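Local coordinates for CELL division control protein 6 (PDB 1FNN) that probably helps regulate the initiation of DNA replication as an AAA+ ATPase of the Cdc6/Cdc18 family, and binds ADP and magnesium, at residues R105-S108 and R109-L113; L113-L116 and V117-R121. All coordinates share one frame; numbering follows the deposited sequence.

Interaction 1: residues R105-S108 and R109-L113; sequences RGLS and RDEFL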
loop_
_atom_site.group_PDB
_atom_site.type_symbol
_atom_site.label_atom_id
_atom_site.label_comp_id
_atom_site.label_asym_id
_atom_site.label_seq_id
_atom_site.Cartn_x
_atom_site.Cartn_y
_atom_site.Cartn_z
ATOM N N ARG A 105 31.185 -15.237 26.451
ATOM C CA ARG A 105 31.138 -13.955 27.148
ATOM C C ARG A 105 30.187 -12.950 26.509
ATOM O O ARG A 105 29.888 -12.980 25.312
ATOM C CB ARG A 105 32.523 -13.303 27.211
ATOM C CG ARG A 105 33.199 -13.148 25.859
ATOM C CD ARG A 105 34.566 -12.495 25.944
ATOM N NE ARG A 105 34.532 -11.069 25.666
ATOM C CZ ARG A 105 33.923 -10.096 26.322
ATOM N NH1 ARG A 105 33.195 -10.282 27.418
ATOM N NH2 ARG A 105 34.031 -8.849 25.878
ATOM N N GLY A 106 29.727 -12.013 27.331
ATOM C CA GLY A 106 28.813 -10.961 26.875
ATOM C C GLY A 106 29.665 -9.959 26.099
ATOM O O GLY A 106 30.840 -9.786 26.454
ATOM N N LEU A 107 29.157 -9.496 24.954
ATOM C CA LEU A 107 29.974 -8.575 24.170
ATOM C C LEU A 107 29.422 -7.152 24.207
ATOM O O LEU A 107 28.211 -6.928 24.236
ATOM C CB LEU A 107 30.072 -9.055 22.733
ATOM C CG LEU A 107 30.876 -10.310 22.420
ATOM C CD1 LEU A 107 30.822 -10.589 20.919
ATOM C CD2 LEU A 107 32.323 -10.170 22.878
ATOM N N SER A 108 30.329 -6.173 24.191
ATOM C CA SER A 108 29.892 -4.785 24.050
ATOM C C SER A 108 29.460 -4.524 22.596
ATOM O O SER A 108 29.896 -5.185 21.656
ATOM C CB SER A 108 31.018 -3.810 24.361
ATOM O OG SER A 108 31.959 -3.783 23.294
ATOM N N ARG A 109 28.827 -3.372 22.407
ATOM C CA ARG A 109 28.395 -2.906 21.102
ATOM C C ARG A 109 29.590 -2.825 20.163
ATOM O O ARG A 109 29.500 -3.258 19.010
ATOM C CB ARG A 109 27.717 -1.531 21.209
ATOM C CG ARG A 109 27.008 -1.132 19.921
ATOM C CD ARG A 109 26.866 0.367 19.778
ATOM N NE ARG A 109 25.508 0.754 19.420
ATOM C CZ ARG A 109 25.173 1.943 18.940
ATOM N NH1 ARG A 109 26.101 2.878 18.755
ATOM N NH2 ARG A 109 23.910 2.206 18.642
ATOM N N ASP A 110 30.715 -2.299 20.642
ATOM C CA ASP A 110 31.926 -2.205 19.850
ATOM C C ASP A 110 32.506 -3.571 19.513
ATOM O O ASP A 110 33.082 -3.818 18.458
ATOM C CB ASP A 110 33.014 -1.413 20.595
ATOM C CG ASP A 110 32.661 0.054 20.790
ATOM O OD1 ASP A 110 31.747 0.559 20.099
ATOM O OD2 ASP A 110 33.315 0.701 21.649
ATOM N N GLU A 111 32.508 -4.480 20.486
ATOM C CA GLU A 111 32.986 -5.847 20.258
ATOM C C GLU A 111 32.174 -6.548 19.166
ATOM O O GLU A 111 32.733 -7.139 18.247
ATOM C CB GLU A 111 32.900 -6.604 21.591
ATOM C CG GLU A 111 34.145 -6.252 22.411
ATOM C CD GLU A 111 34.034 -6.661 23.861
ATOM O OE1 GLU A 111 35.093 -7.038 24.410
ATOM O OE2 GLU A 111 32.940 -6.617 24.457
ATOM N N PHE A 112 30.862 -6.410 19.257
ATOM C CA PHE A 112 29.952 -6.927 18.237
ATOM C C PHE A 112 30.257 -6.420 16.836
ATOM O O PHE A 112 30.519 -7.190 15.917
ATOM C CB PHE A 112 28.534 -6.468 18.587
ATOM C CG PHE A 112 27.751 -7.506 19.335
ATOM C CD1 PHE A 112 27.038 -7.159 20.471
ATOM C CD2 PHE A 112 27.739 -8.822 18.888
ATOM C CE1 PHE A 112 26.317 -8.123 21.155
ATOM C CE2 PHE A 112 27.019 -9.774 19.576
ATOM C CZ PHE A 112 26.308 -9.432 20.705
ATOM N N LEU A 113 30.450 -5.082 16.715
ATOM C CA LEU A 113 30.784 -4.540 15.403
ATOM C C LEU A 113 32.113 -5.072 14.937
ATOM O O LEU A 113 32.343 -5.405 13.765
ATOM C CB LEU A 113 30.838 -3.002 15.412
ATOM C CG LEU A 113 29.468 -2.346 15.514
ATOM C CD1 LEU A 113 29.641 -0.846 15.789
ATOM C CD2 LEU A 113 28.652 -2.614 14.257
#
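Ser108 and Glu111 hold each other reciprocally in a capping box at the start of helix 109-122. Ser108 OG, held between the backbone N and the carbonyl carbon (chi1 74°), accepts from Glu111 N at 2.9 Å. In return Glu111 OE2 takes the backbone N-H of Ser108 on its anti lone pair, 2.7 Å from Ser108 N and almost straight at 175°. A weak bond from Ser108 OG to Glu111 OE2 adds to the grip on this oxygen. The other oxygen forms a salt bridge: Arg105 NH2 lies 2.6 Å from Glu111 OE1, which meets the guanidinium at its edge, although the bond is bent and weak and the two planes stand 64° apart. The arginine chain reaches the carboxylate by bending at chi3.

Next to the box, the first regular helical bond runs from Phe112 N to Ser108 O at 2.9 Å. Leu107 covers one face of the Phe112 ring, its CB 4.1 Å from the ring centroid in a CH-pi contact, while its CD2 lies against Glu111 CB. Phe102 also meets this ring. Phe112 packs on Phe87 and Ile91 of helix 87-97, and Arg109 bridges to Asp140 on helix 139-148. The capped end lies at the surface, beside both helices.

Interaction 2: residues L113-L116 and V117-R121; sequences LALL and VEHLR
Four successive i to i+4 backbone bonds join 113-116 to 117-121 in regular alpha-helix, from Val117 N to Leu113 O at 2.8 Å through Leu120 N to Leu116 O at 3.0 Å. The side chains meet mainly in two pairs with the same spacing.

Leu116 and Leu120, both buried, touch at their branched ends: Leu116 CD1 lies 3.9 Å from Leu120 CG and about as close to Leu120 CD1. The two side chains cross at a slant, their first torsions differing: Leu116 CG is anti to the backbone N (chi1 167°), whereas Leu120 CG stands beside its own N (chi1 -72°), an orientation that also brings it within 3.3 Å of Leu116 O.

One residue back, Leu115 and His119 run alongside each other, pointing the same way. Leu115 CD1 reaches His119 CD2 at 3.6 Å, and the backbone oxygen Leu115 O lies at the edge of the imidazole, in its plane, again 3.6 Å from His119 CD2. Across CG from CD2, His119 ND1 is hydrogen-bonded to Arg123 NH2, so polar and apolar partners both bear on the ring's orientation. Val117 CG2, for its part, rests 3.2 Å from Leu113 O.

Leu116 also packs on Ile91 and Ile94 of helix 87-97 and on Leu148 of helix 139-148; an alanine here would probably open a gap beside Leu120 CG and cost the packing of the leucine branch on Ile91, Ile94 and Leu148.

Leu113 and Val117 likewise touch Leu148, while Ala114, Glu118 and Arg121 are exposed; together the two faces make this an amphipathic helix, packed on the flank of the AAA+ ATPase domain.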
loop_
_atom_site.group_PDB
_atom_site.type_symbol
_atom_site.label_atom_id
_atom_site.label_comp_id
_atom_site.label_asym_id
_atom_site.label_seq_id
_atom_site.Cartn_x
_atom_site.Cartn_y
_atom_site.Cartn_z
ATOM N N LEU A 113 30.450 -5.082 16.715
ATOM C CA LEU A 113 30.784 -4.540 15.403
ATOM C C LEU A 113 32.113 -5.072 14.937
ATOM O O LEU A 113 32.343 -5.405 13.765
ATOM C CB LEU A 113 30.838 -3.002 15.412
ATOM C CG LEU A 113 29.468 -2.346 15.514
ATOM C CD1 LEU A 113 29.641 -0.846 15.789
ATOM C CD2 LEU A 113 28.652 -2.614 14.257
ATOM N N ALA A 114 33.057 -5.115 15.898
ATOM C CA ALA A 114 34.382 -5.663 15.546
ATOM C C ALA A 114 34.243 -7.115 15.073
ATOM O O ALA A 114 34.964 -7.520 14.156
ATOM C CB ALA A 114 35.259 -5.555 16.786
ATOM N N LEU A 115 33.443 -7.906 15.758
ATOM C CA LEU A 115 33.237 -9.313 15.321
ATOM C C LEU A 115 32.656 -9.406 13.910
ATOM O O LEU A 115 33.126 -10.132 13.032
ATOM C CB LEU A 115 32.325 -10.029 16.313
ATOM C CG LEU A 115 32.064 -11.536 16.059
ATOM C CD1 LEU A 115 33.351 -12.340 16.069
ATOM C CD2 LEU A 115 31.090 -12.076 17.094
ATOM N N LEU A 116 31.669 -8.560 13.632
ATOM C CA LEU A 116 31.040 -8.504 12.302
ATOM C C LEU A 116 32.039 -8.053 11.279
ATOM O O LEU A 116 32.206 -8.651 10.204
ATOM C CB LEU A 116 29.774 -7.605 12.354
ATOM C CG LEU A 116 29.239 -7.236 10.948
ATOM C CD1 LEU A 116 28.806 -8.512 10.232
ATOM C CD2 LEU A 116 28.130 -6.205 11.058
ATOM N N VAL A 117 32.870 -7.046 11.610
ATOM C CA VAL A 117 33.933 -6.677 10.650
ATOM C C VAL A 117 34.903 -7.810 10.423
ATOM O O VAL A 117 35.372 -8.083 9.312
ATOM C CB VAL A 117 34.660 -5.408 11.170
ATOM C CG1 VAL A 117 35.936 -5.144 10.408
ATOM C CG2 VAL A 117 33.702 -4.218 11.078
ATOM N N GLU A 118 35.364 -8.466 11.503
ATOM C CA GLU A 118 36.325 -9.580 11.335
ATOM C C GLU A 118 35.802 -10.676 10.425
ATOM O O GLU A 118 36.442 -11.180 9.463
ATOM C CB GLU A 118 36.594 -10.155 12.749
ATOM C CG GLU A 118 37.510 -11.388 12.676
ATOM C CD GLU A 118 37.417 -12.186 13.965
ATOM O OE1 GLU A 118 37.664 -11.620 15.049
ATOM O OE2 GLU A 118 37.095 -13.391 13.918
ATOM N N HIS A 119 34.548 -11.075 10.676
ATOM C CA HIS A 119 33.959 -12.129 9.825
ATOM C C HIS A 119 33.841 -11.687 8.377
ATOM O O HIS A 119 34.233 -12.436 7.469
ATOM C CB HIS A 119 32.612 -12.585 10.395
ATOM C CG HIS A 119 32.725 -13.702 11.387
ATOM N ND1 HIS A 119 32.484 -15.020 11.040
ATOM C CD2 HIS A 119 33.053 -13.693 12.709
ATOM C CE1 HIS A 119 32.662 -15.774 12.117
ATOM N NE2 HIS A 119 33.005 -14.998 13.135
ATOM N N LEU A 120 33.397 -10.439 8.116
ATOM C CA LEU A 120 33.271 -9.971 6.720
ATOM C C LEU A 120 34.610 -9.979 5.996
ATOM O O LEU A 120 34.797 -10.398 4.860
ATOM C CB LEU A 120 32.677 -8.547 6.720
ATOM C CG LEU A 120 31.191 -8.392 7.090
ATOM C CD1 LEU A 120 30.812 -6.910 7.178
ATOM C CD2 LEU A 120 30.281 -9.129 6.106
ATOM N N ARG A 121 35.639 -9.522 6.719
ATOM C CA ARG A 121 37.009 -9.477 6.224
ATOM C C ARG A 121 37.656 -10.845 6.093
ATOM O O ARG A 121 38.064 -11.218 4.984
ATOM C CB ARG A 121 37.873 -8.633 7.175
ATOM C CG ARG A 121 39.337 -8.574 6.753
ATOM C CD ARG A 121 40.132 -7.639 7.670
ATOM N NE ARG A 121 41.319 -7.217 6.946
ATOM C CZ ARG A 121 41.933 -6.046 6.987
ATOM N NH1 ARG A 121 41.507 -5.050 7.749
ATOM N NH2 ARG A 121 43.014 -5.889 6.228
#

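How the interactions relate
Interactions 1 and 2 are successive parts of helix 109-122, with centres 11 Å apart and Leu113 belonging to both. Interaction 1 starts the helix; interaction 2 carries it on for about two and a half turns. They also touch through side chains: Leu107 CD1, from the loop ahead of the helix, packs 4.1 Å from Leu115 CD2. Helices 87-97 and 139-148 serve both contacts, with Ile91 meeting Phe112 of the first and Leu116 of the second, and Phe87 and Leu148 both touching the shared Leu113, while the burial rises from the capped end toward Leu116 and Leu120. Both lie far out in the chain, about 38 and 37 Å from its centre to theirs, and away from the ADP and magnesium site.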